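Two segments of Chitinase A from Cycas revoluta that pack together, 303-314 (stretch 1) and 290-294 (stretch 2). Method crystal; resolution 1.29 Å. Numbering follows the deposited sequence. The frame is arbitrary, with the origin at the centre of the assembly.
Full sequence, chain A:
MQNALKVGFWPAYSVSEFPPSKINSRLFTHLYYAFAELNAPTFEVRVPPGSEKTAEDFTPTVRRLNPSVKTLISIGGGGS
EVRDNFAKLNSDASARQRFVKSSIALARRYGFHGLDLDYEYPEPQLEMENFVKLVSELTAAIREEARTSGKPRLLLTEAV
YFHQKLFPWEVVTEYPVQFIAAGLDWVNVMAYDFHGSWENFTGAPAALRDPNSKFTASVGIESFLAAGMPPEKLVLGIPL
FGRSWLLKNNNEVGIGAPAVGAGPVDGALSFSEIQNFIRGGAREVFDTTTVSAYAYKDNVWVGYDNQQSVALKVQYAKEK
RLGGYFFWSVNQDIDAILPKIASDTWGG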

# COMPACT_ATOMS: atom_id res chain seq x y z
N GLY A 303 0.46 18.30 1.22
CA GLY A 303 -0.38 17.66 2.22
C GLY A 303 0.13 16.26 2.49
O GLY A 303 0.48 15.53 1.56
N TYR A 304 0.17 15.87 3.77
CA TYR A 304 0.83 14.63 4.18
C TYR A 304 0.38 14.22 5.57
O TYR A 304 -0.43 14.90 6.20
CB TYR A 304 2.36 14.81 4.17
CG TYR A 304 2.83 15.93 5.07
CD1 TYR A 304 3.37 15.66 6.33
CD2 TYR A 304 2.71 17.26 4.68
CE1 TYR A 304 3.78 16.69 7.18
CE2 TYR A 304 3.12 18.30 5.52
CZ TYR A 304 3.65 18.01 6.76
OH TYR A 304 4.04 19.05 7.56
N ASP A 305 0.90 13.09 6.04
CA ASP A 305 0.69 12.66 7.41
C ASP A 305 1.91 12.96 8.26
O ASP A 305 3.05 12.71 7.84
CB ASP A 305 0.34 11.17 7.47
CG ASP A 305 -1.12 10.92 7.19
OD1 ASP A 305 -1.96 11.34 8.02
OD2 ASP A 305 -1.44 10.30 6.15
N ASN A 306 1.68 13.50 9.45
CA ASN A 306 2.77 13.78 10.38
C ASN A 306 2.65 12.96 11.66
O ASN A 306 1.82 12.05 11.75
CB ASN A 306 2.92 15.28 10.65
CG ASN A 306 1.80 15.85 11.52
OD1 ASN A 306 0.87 15.16 11.92
ND2 ASN A 306 1.89 17.15 11.80
N GLN A 307 3.48 13.28 12.64
CA GLN A 307 3.52 12.53 13.89
C GLN A 307 2.15 12.46 14.57
O GLN A 307 1.71 11.40 15.03
CB GLN A 307 4.58 13.14 14.81
CG GLN A 307 6.03 13.05 14.29
CD GLN A 307 6.51 14.27 13.49
OE1 GLN A 307 5.80 14.82 12.64
NE2 GLN A 307 7.75 14.68 13.75
N GLN A 308 1.45 13.59 14.59
CA GLN A 308 0.13 13.67 15.20
C GLN A 308 -0.94 12.91 14.41
O GLN A 308 -1.70 12.13 14.99
CB GLN A 308 -0.30 15.13 15.40
CG GLN A 308 -1.60 15.28 16.17
CD GLN A 308 -1.92 16.71 16.51
OE1 GLN A 308 -1.25 17.65 16.07
NE2 GLN A 308 -2.96 16.90 17.32
N SER A 309 -0.99 13.12 13.10
CA SER A 309 -2.03 12.46 12.31
C SER A 309 -1.84 10.95 12.24
O SER A 309 -2.81 10.21 12.24
CB SER A 309 -2.17 13.08 10.91
OG SER A 309 -1.04 12.81 10.10
N VAL A 310 -0.58 10.48 12.22
CA VAL A 310 -0.31 9.04 12.23
C VAL A 310 -0.78 8.41 13.54
O VAL A 310 -1.44 7.37 13.53
CB VAL A 310 1.17 8.72 11.93
CG1 VAL A 310 1.49 7.26 12.23
CG2 VAL A 310 1.49 9.03 10.48
N ALA A 311 -0.47 9.04 14.67
CA ALA A 311 -0.93 8.53 15.96
C ALA A 311 -2.46 8.44 15.99
O ALA A 311 -3.03 7.47 16.49
CB ALA A 311 -0.42 9.39 17.10
N LEU A 312 -3.12 9.46 15.45
CA LEU A 312 -4.58 9.48 15.41
C LEU A 312 -5.14 8.40 14.48
O LEU A 312 -6.13 7.75 14.83
CB LEU A 312 -5.09 10.87 15.03
CG LEU A 312 -4.89 11.95 16.10
CD1 LEU A 312 -5.10 13.33 15.51
CD2 LEU A 312 -5.80 11.73 17.31
N LYS A 313 -4.51 8.19 13.33
CA LYS A 313 -4.94 7.15 12.39
C LYS A 313 -4.76 5.75 12.96
O LYS A 313 -5.61 4.88 12.77
CB LYS A 313 -4.20 7.27 11.06
CG LYS A 313 -4.71 8.38 10.18
CD LYS A 313 -3.99 8.42 8.86
CE LYS A 313 -4.67 9.39 7.94
NZ LYS A 313 -4.03 9.38 6.60
N VAL A 314 -3.65 5.53 13.66
CA VAL A 314 -3.36 4.22 14.25
C VAL A 314 -4.32 3.92 15.40
O VAL A 314 -4.82 2.80 15.52
CB VAL A 314 -1.88 4.11 14.67
CG1 VAL A 314 -1.62 2.82 15.45
CG2 VAL A 314 -0.98 4.17 13.45
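Stretch 2 (290-294) TVSAY

Stretch 2 enters as a loop and becomes a β-strand at Ser292, running antiparallel to the end of a longer strand, Gly303-Tyr304. The register is clear: Tyr294 lies opposite Gly303 in a non-hydrogen-bonded pair, with CA atoms 4.2 Å apart, and Ala293 lies opposite Tyr304 in a hydrogen-bonded pair, CA to CA 5.3 Å.

Ala293 has the largest area covered by the other stretch. Its N donates to Tyr304 O at 2.9 Å, and its O accepts from Tyr304 N, also at 2.9 Å, so both backbone polar groups are satisfied in a buried setting. Its carbonyl also receives a CA-H...O contact from Gly303, CA to O 3.4 Å. On the sheet face shared by Ala293 and Tyr304, the methyl CB lies over the tyrosine ring, 3.9 Å from the centroid of its six carbons and 3.7 Å from Tyr304 CE1. A methyl is small enough to rest on the ring while Asn306 ND2 approaches the same CB to 3.6 Å. The Tyr304 ring, with chi1 in the p well, reaches toward the Tyr294 end of stretch 2, with CE2 3.5 Å from Tyr294 C.

Val291 covers almost as much surface, but its CB leaves sideways, and CG1 reaches the helix that begins at Gln307. Its positive phi and psi (60/71) put it in the left-handed region just before the strand. Val291 CG1 packs on Leu312 CB at 3.6 Å and lies 4.2 Å from Ser309 CB, three residues earlier on the helix. Ser309 is compact enough for its CB to come within 3.7 Å of Val291 O, while its OG donates to Asp305 OD1 at 2.7 Å. A water accepts from Lys313 NZ at 3.1 Å and lies 2.9 Å from Val291 O, linking Val291 to the salt bridge between Lys313 NZ and Asp305 OD2 (2.8 Å).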

# COMPACT_ATOMS: atom_id res chain seq x y z
N THR A 290 -9.57 17.26 9.03
CA THR A 290 -9.32 16.09 8.19
C THR A 290 -8.43 15.03 8.86
O THR A 290 -8.36 13.90 8.38
CB THR A 290 -8.68 16.48 6.85
OG1 THR A 290 -7.50 17.25 7.08
CG2 THR A 290 -9.66 17.29 6.01
N VAL A 291 -7.79 15.41 9.96
CA VAL A 291 -6.75 14.60 10.62
C VAL A 291 -5.60 14.39 9.62
O VAL A 291 -5.40 13.30 9.07
CB VAL A 291 -7.29 13.26 11.20
CG1 VAL A 291 -6.21 12.55 12.01
CG2 VAL A 291 -8.53 13.50 12.06
N SER A 292 -4.87 15.48 9.38
CA SER A 292 -3.80 15.50 8.39
C SER A 292 -2.91 16.70 8.66
O SER A 292 -3.19 17.52 9.54
CB SER A 292 -4.39 15.60 6.98
OG SER A 292 -4.86 16.91 6.71
N ALA A 293 -1.82 16.80 7.90
CA ALA A 293 -0.92 17.93 7.99
C ALA A 293 -0.70 18.53 6.61
O ALA A 293 -0.90 17.88 5.59
CB ALA A 293 0.41 17.51 8.59
N TYR A 294 -0.29 19.79 6.60
CA TYR A 294 0.22 20.40 5.39
C TYR A 294 1.35 21.36 5.71
O TYR A 294 1.49 21.81 6.84
CB TYR A 294 -0.88 21.04 4.54
CG TYR A 294 -1.69 22.14 5.19
CD1 TYR A 294 -1.34 23.48 5.03
CD2 TYR A 294 -2.84 21.85 5.92
CE1 TYR A 294 -2.11 24.51 5.60
CE2 TYR A 294 -3.61 22.86 6.50
CZ TYR A 294 -3.24 24.18 6.33
OH TYR A 294 -3.99 25.18 6.91
O HOH W 1 -4.01 12.49 6.66